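Local coordinates for L-lysine 6-monooxygenase involved in desferrioxamine biosynthesis (Erwinia amylovora CFBP1430, PDB 5O8P), which hydroxylates an amine nitrogen of cadaverine as an FAD- and NADPH-dependent monooxygenase in the biosynthesis of the siderophore desferrioxamine E, at the interface of chains A and B and the interface of chains A and C. Sequence-based numbering; all coordinates share one arbitrary frame. Chains: chain A/B/C, L-lysine 6-monooxygenase involved in desferrioxamine biosynthesis.

Contact 1: the interface of chains A and B. Residues chain A 87-88, 91; chain B 63, 68, 244, 395, 397-398.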
# COMPACT_ATOMS: atom_id res chain seq x y z
N LEU A 87 -1.87 -21.28 13.16
CA LEU A 87 -1.79 -21.04 11.72
C LEU A 87 -2.91 -20.12 11.25
O LEU A 87 -2.70 -19.33 10.34
CB LEU A 87 -1.82 -22.35 10.92
CG LEU A 87 -1.83 -22.26 9.39
CD1 LEU A 87 -0.61 -21.54 8.82
CD2 LEU A 87 -1.92 -23.67 8.82
N TYR A 88 -4.08 -20.21 11.88
CA TYR A 88 -5.18 -19.36 11.47
C TYR A 88 -4.92 -17.90 11.82
O TYR A 88 -5.34 -17.00 11.09
CB TYR A 88 -6.53 -19.83 12.05
CG TYR A 88 -7.66 -19.45 11.13
CD1 TYR A 88 -8.03 -20.28 10.07
CD2 TYR A 88 -8.32 -18.23 11.28
CE1 TYR A 88 -9.03 -19.91 9.19
CE2 TYR A 88 -9.34 -17.84 10.40
CZ TYR A 88 -9.69 -18.69 9.36
OH TYR A 88 -10.69 -18.33 8.49
N TYR A 91 -2.66 -16.61 9.21
CA TYR A 91 -3.48 -16.44 8.01
C TYR A 91 -4.19 -15.10 8.03
O TYR A 91 -4.15 -14.36 7.05
CB TYR A 91 -4.48 -17.61 7.89
CG TYR A 91 -5.63 -17.51 6.88
CD1 TYR A 91 -5.49 -17.97 5.57
CD2 TYR A 91 -6.88 -17.02 7.26
CE1 TYR A 91 -6.53 -17.90 4.65
CE2 TYR A 91 -7.93 -16.95 6.36
CZ TYR A 91 -7.76 -17.39 5.04
OH TYR A 91 -8.80 -17.33 4.14
N ALA B 63 -5.43 -20.65 2.02
CA ALA B 63 -6.75 -21.27 1.83
C ALA B 63 -6.79 -21.93 0.47
O ALA B 63 -7.50 -21.50 -0.45
CB ALA B 63 -7.86 -20.24 1.97
N LEU B 68 -4.51 -25.39 5.58
CA LEU B 68 -5.00 -25.00 6.92
C LEU B 68 -5.30 -26.19 7.81
O LEU B 68 -5.46 -26.03 9.02
CB LEU B 68 -6.23 -24.08 6.85
CG LEU B 68 -5.99 -22.69 6.23
CD1 LEU B 68 -7.27 -21.89 6.27
CD2 LEU B 68 -4.87 -21.92 6.92
N THR B 244 -14.43 -15.48 11.46
CA THR B 244 -14.38 -16.68 10.61
C THR B 244 -13.44 -17.65 11.31
O THR B 244 -12.29 -17.83 10.92
CB THR B 244 -13.91 -16.41 9.14
OG1 THR B 244 -12.48 -16.36 9.08
CG2 THR B 244 -14.45 -15.11 8.59
N ASP B 395 -16.85 -19.70 2.20
CA ASP B 395 -15.45 -19.31 2.32
C ASP B 395 -14.54 -20.53 2.05
O ASP B 395 -14.64 -21.55 2.72
CB ASP B 395 -15.21 -18.79 3.77
CG ASP B 395 -13.97 -17.92 3.93
OD1 ASP B 395 -13.00 -18.09 3.18
OD2 ASP B 395 -13.96 -17.07 4.84
N GLY B 397 -11.56 -20.37 2.80
CA GLY B 397 -10.80 -20.31 4.06
C GLY B 397 -11.26 -21.22 5.17
O GLY B 397 -10.46 -21.54 6.05
N MET B 398 -12.53 -21.63 5.17
CA MET B 398 -13.03 -22.59 6.16
C MET B 398 -13.38 -23.95 5.58
O MET B 398 -14.12 -24.73 6.19
CB MET B 398 -14.19 -21.97 6.93
CG MET B 398 -13.72 -20.81 7.81
SD MET B 398 -12.56 -21.27 9.11
CE MET B 398 -13.72 -21.78 10.36
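A:Tyr88 meets B:Thr244 in a two-fold symmetric interface between copies of one flavoprotein, where helix 87-93 of chain A packs on loops and the 3-10 helix 396-398 of chain B and joins the two subunits in the deposited tetramer. A:Tyr88 carries the polar part. Its CG lies anti to the backbone N (chi1 -151°), and the ring points its phenol at the threonine. OH of A:Tyr88 is hydrogen-bonded to the hydroxyl OG1 of B:Thr244 at 2.7 Å, with the direction undecided; OG1 sits at the ring edge, in plane. The carbonyl O of B:Thr244 lies close beside the phenol end, but any bond to it is doubtful. B:Met398 comes in at about a right angle, its SD 3.8 Å from CE1 of A:Tyr88. B:Leu68 is shared by two residues: CD1 lies 3.9 Å from CE1 of A:Tyr88, while CA is 3.8 Å from CD2 of A:Leu87. A:Tyr91 lies over one face of the A:Tyr88 ring near its rim. OH of A:Tyr91 reaches CA of B:Gly397 at 3.6 Å. Behind this, the backbone N of B:Gly397 donates to carboxylate OD1 of B:Asp395 at 2.7 Å, from above the carboxylate plane. B:Pro394 and B:Leu396 bind FAD, so the patch may also steady the edge of the flavin site.

Contact 2: the interface of chains A and B. Residues chain A 242, 397-398, 419, 422; chain B 88, 92.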
# COMPACT_ATOMS: atom_id res chain seq x y z
N GLU A 242 14.66 -10.87 -9.95
CA GLU A 242 15.08 -11.94 -10.88
C GLU A 242 16.59 -12.15 -10.97
O GLU A 242 17.03 -13.14 -11.51
CB GLU A 242 14.58 -11.67 -12.30
CG GLU A 242 13.07 -11.74 -12.48
CD GLU A 242 12.68 -12.07 -13.92
OE1 GLU A 242 13.26 -11.46 -14.88
OE2 GLU A 242 11.83 -12.99 -14.09
N GLY A 397 16.72 -16.52 1.02
CA GLY A 397 15.99 -16.90 -0.18
C GLY A 397 16.70 -17.83 -1.14
O GLY A 397 16.03 -18.50 -1.92
N MET A 398 18.03 -17.87 -1.11
CA MET A 398 18.78 -18.82 -1.95
C MET A 398 19.48 -19.92 -1.14
O MET A 398 20.41 -20.57 -1.63
CB MET A 398 19.75 -18.06 -2.85
CG MET A 398 19.03 -17.20 -3.87
SD MET A 398 18.02 -18.14 -5.06
CE MET A 398 19.28 -18.70 -6.23
N GLU A 419 16.15 -25.74 -9.98
CA GLU A 419 15.79 -24.94 -11.12
C GLU A 419 17.04 -24.44 -11.84
O GLU A 419 18.02 -24.06 -11.19
CB GLU A 419 14.89 -23.78 -10.70
CG GLU A 419 13.47 -24.21 -10.35
CD GLU A 419 13.25 -24.52 -8.88
OE1 GLU A 419 14.22 -24.85 -8.17
OE2 GLU A 419 12.07 -24.45 -8.45
N ILE A 422 14.45 -19.62 -13.84
CA ILE A 422 13.24 -19.04 -13.24
C ILE A 422 12.81 -17.69 -13.82
O ILE A 422 11.70 -17.27 -13.58
CB ILE A 422 13.34 -18.87 -11.69
CG1 ILE A 422 14.49 -17.92 -11.29
CG2 ILE A 422 13.48 -20.23 -11.01
CD1 ILE A 422 14.58 -17.63 -9.82
N TYR B 88 9.79 -20.01 -7.55
CA TYR B 88 10.60 -18.80 -7.36
C TYR B 88 9.92 -17.59 -7.99
O TYR B 88 10.04 -16.47 -7.49
CB TYR B 88 12.02 -18.95 -7.89
CG TYR B 88 12.89 -19.81 -7.02
CD1 TYR B 88 12.90 -21.18 -7.19
CD2 TYR B 88 13.67 -19.26 -6.01
CE1 TYR B 88 13.70 -22.00 -6.38
CE2 TYR B 88 14.47 -20.07 -5.20
CZ TYR B 88 14.48 -21.44 -5.39
OH TYR B 88 15.24 -22.28 -4.62
N ILE B 92 8.82 -14.16 -6.03
CA ILE B 92 9.03 -12.80 -6.54
C ILE B 92 7.70 -12.02 -6.70
O ILE B 92 7.63 -10.85 -6.36
CB ILE B 92 9.77 -12.82 -7.89
CG1 ILE B 92 11.20 -13.34 -7.70
CG2 ILE B 92 9.82 -11.42 -8.53
CD1 ILE B 92 11.89 -13.77 -8.98
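B:Tyr88 places its CG anti to the carbonyl carbon (chi1 -74°), which lays the side chain against chain A; A:Ile422 holds CG1 between its backbone N and carbonyl carbon (chi1 61°), sending CD1 to meet it. The patch belongs to an interface of two lysine/ornithine N-hydroxylase family subunits, and it pairs helix 87-93 of chain B with loops and the 3-10 helix 396-398 of chain A. Packing carries it, with no polar pairing between the chains. A:Ile422 clasps the base of the tyrosine with two branches. CD1 of A:Ile422 lies 3.5 Å from CB of B:Tyr88. CG2 of A:Ile422 lies 3.7 Å from CB of B:Tyr88. At the ring, A:Glu419 is bent at chi2 and brings its carboxylate to the side bearing CD1 and CE1. OE1 of A:Glu419 is 3.4 Å from CE1 of B:Tyr88. The carboxylate and ring planes stand 87° apart. OE2 lies at the ring edge, in plane, where the partly positive hydrogens of the rim may favour the negative group. Beyond the CE2 side, and well out of the ring plane, SD of A:Met398 is 4.0 Å from CE2 of B:Tyr88. The carbonyl O of A:Gly397 lies near the same carbon. One turn along the helix, CD1 of B:Ile92 rests 4.1 Å from the backbone N of A:Glu242.

Contact 3: the interface of chains A and C. Residues chain A 251, 255, 427-429; chain C 300, 322, 325, 327, 329.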
# COMPACT_ATOMS: atom_id res chain seq x y z
N TYR A 251 25.73 -16.73 -14.63
CA TYR A 251 26.26 -15.58 -15.37
C TYR A 251 27.38 -14.92 -14.57
O TYR A 251 28.48 -14.74 -15.10
CB TYR A 251 25.14 -14.58 -15.71
CG TYR A 251 25.59 -13.18 -16.05
CD1 TYR A 251 26.14 -12.90 -17.29
CD2 TYR A 251 25.45 -12.13 -15.14
CE1 TYR A 251 26.55 -11.62 -17.62
CE2 TYR A 251 25.86 -10.84 -15.45
CZ TYR A 251 26.42 -10.60 -16.70
OH TYR A 251 26.84 -9.33 -17.04
N LEU A 255 32.11 -14.54 -15.09
CA LEU A 255 32.76 -13.25 -15.27
C LEU A 255 34.16 -13.26 -14.63
O LEU A 255 34.26 -13.69 -13.48
CB LEU A 255 31.97 -12.15 -14.58
CG LEU A 255 30.58 -11.83 -15.11
CD1 LEU A 255 29.88 -10.84 -14.20
CD2 LEU A 255 30.66 -11.28 -16.52
N PHE A 427 20.23 -12.68 -18.90
CA PHE A 427 21.39 -11.91 -18.40
C PHE A 427 22.62 -11.92 -19.28
O PHE A 427 23.16 -10.86 -19.57
CB PHE A 427 21.74 -12.37 -16.99
CG PHE A 427 20.59 -12.20 -16.04
CD1 PHE A 427 20.16 -10.92 -15.68
CD2 PHE A 427 19.90 -13.31 -15.55
CE1 PHE A 427 19.10 -10.76 -14.81
CE2 PHE A 427 18.86 -13.16 -14.67
CZ PHE A 427 18.44 -11.89 -14.31
N PRO A 428 23.07 -13.11 -19.74
CA PRO A 428 24.24 -13.08 -20.62
C PRO A 428 23.91 -12.64 -22.04
O PRO A 428 22.73 -12.64 -22.43
CB PRO A 428 24.69 -14.55 -20.63
CG PRO A 428 23.43 -15.30 -20.49
CD PRO A 428 22.57 -14.49 -19.55
N ALA A 429 24.94 -12.28 -22.79
CA ALA A 429 24.80 -12.09 -24.23
C ALA A 429 24.24 -13.37 -24.82
O ALA A 429 24.53 -14.46 -24.33
CB ALA A 429 26.15 -11.78 -24.87
N PHE C 300 16.83 -7.90 -22.36
CA PHE C 300 18.28 -7.81 -22.14
C PHE C 300 18.67 -6.52 -21.43
O PHE C 300 17.97 -5.54 -21.50
CB PHE C 300 19.00 -7.90 -23.48
CG PHE C 300 18.85 -9.23 -24.14
CD1 PHE C 300 17.79 -9.49 -24.99
CD2 PHE C 300 19.78 -10.25 -23.89
CE1 PHE C 300 17.66 -10.73 -25.60
CE2 PHE C 300 19.65 -11.49 -24.49
CZ PHE C 300 18.58 -11.74 -25.35
N GLN C 322 27.20 -6.37 -24.94
CA GLN C 322 26.86 -6.56 -23.53
C GLN C 322 28.10 -6.13 -22.72
O GLN C 322 29.09 -6.86 -22.65
CB GLN C 322 26.42 -8.04 -23.31
CG GLN C 322 25.45 -8.31 -22.18
CD GLN C 322 26.07 -8.32 -20.80
OE1 GLN C 322 26.65 -7.34 -20.35
NE2 GLN C 322 25.81 -9.37 -20.06
N GLN C 325 29.61 -8.22 -19.46
CA GLN C 325 30.24 -9.46 -19.91
C GLN C 325 31.37 -9.19 -20.90
O GLN C 325 32.28 -10.01 -21.01
CB GLN C 325 29.20 -10.39 -20.55
CG GLN C 325 29.61 -11.85 -20.58
CD GLN C 325 28.70 -12.71 -21.43
OE1 GLN C 325 27.60 -12.31 -21.81
NE2 GLN C 325 29.16 -13.90 -21.74
N ARG C 327 30.93 -8.88 -24.35
CA ARG C 327 30.66 -9.82 -25.44
C ARG C 327 29.57 -9.29 -26.38
O ARG C 327 28.52 -8.82 -25.93
CB ARG C 327 30.27 -11.19 -24.88
CG ARG C 327 30.46 -12.33 -25.87
CD ARG C 327 30.48 -13.70 -25.23
NE ARG C 327 31.55 -13.80 -24.23
CZ ARG C 327 31.76 -14.84 -23.41
NH1 ARG C 327 30.98 -15.92 -23.45
NH2 ARG C 327 32.76 -14.80 -22.54
N TYR C 329 26.69 -9.51 -29.50
CA TYR C 329 25.62 -10.41 -29.94
C TYR C 329 24.60 -9.68 -30.81
O TYR C 329 24.49 -8.47 -30.73
CB TYR C 329 24.93 -11.07 -28.75
CG TYR C 329 24.04 -10.18 -27.89
CD1 TYR C 329 24.58 -9.30 -26.94
CD2 TYR C 329 22.65 -10.26 -27.98
CE1 TYR C 329 23.76 -8.51 -26.14
CE2 TYR C 329 21.82 -9.48 -27.19
CZ TYR C 329 22.38 -8.61 -26.27
OH TYR C 329 21.54 -7.84 -25.51
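A:Ala429 forms the apolar centre: its CB lies 3.6 Å from CD1 of C:Tyr329, and its CA sits above one face of that ring, toward the rim. Here the C-terminal tail of one N-hydroxylating flavin monooxygenase subunit lies against strands 315-322 and 327-333 of another and the turn between them. C:Phe300 turns its edge to the tail, with CE2 3.9 Å from the carbonyl O of A:Pro428, while CE2 of C:Tyr329 covers part of its face. On the flank, CD2 of A:Leu255 touches CA of C:Gln325 at 3.9 Å. Two glutamines make the polar rim. C:Gln325 is extended beyond CG, and its amide reaches the tail backbone: N of A:Ala429 donates to OE1 of C:Gln325 at 2.8 Å, nearly along the C=O axis (162°). C:Gln322 bends at chi2 (-78°) and meets A:Tyr251 tip to tip. NE2 of C:Gln322 gives an N-H to the phenol OH of A:Tyr251 at 3.2 Å, almost straight (175°) and in the amide plane. C:Gln322 OE1 accepts from the backbone N of C:Gln325 at 3.2 Å, met from above the carbonyl plane. This off-plane bond may help to hold the C:Gln322 amide. The carbonyl O of A:Phe427 is also close to NE2 of C:Gln322, but the N-H does not point at it.

The centres of contact 1 and contact 2 are about 27 Å apart, across the same A-B interface. Both use helix 87-93 and the 396-398 turn, with the chains exchanged. A:Tyr88 and B:Tyr88 are central, one to each, but take different first torsions, so the two-fold is not exact in its side chains. The centre of contact 3 lies about 20 Å from that of contact 2 and about 46 Å from that of contact 1. The C-terminal stretch of chain A serves contact 2 at A:Ile422 and contact 3 at residues 427-429. Chain A thus bridges B and C in the deposited tetramer, which may or may not be the working form.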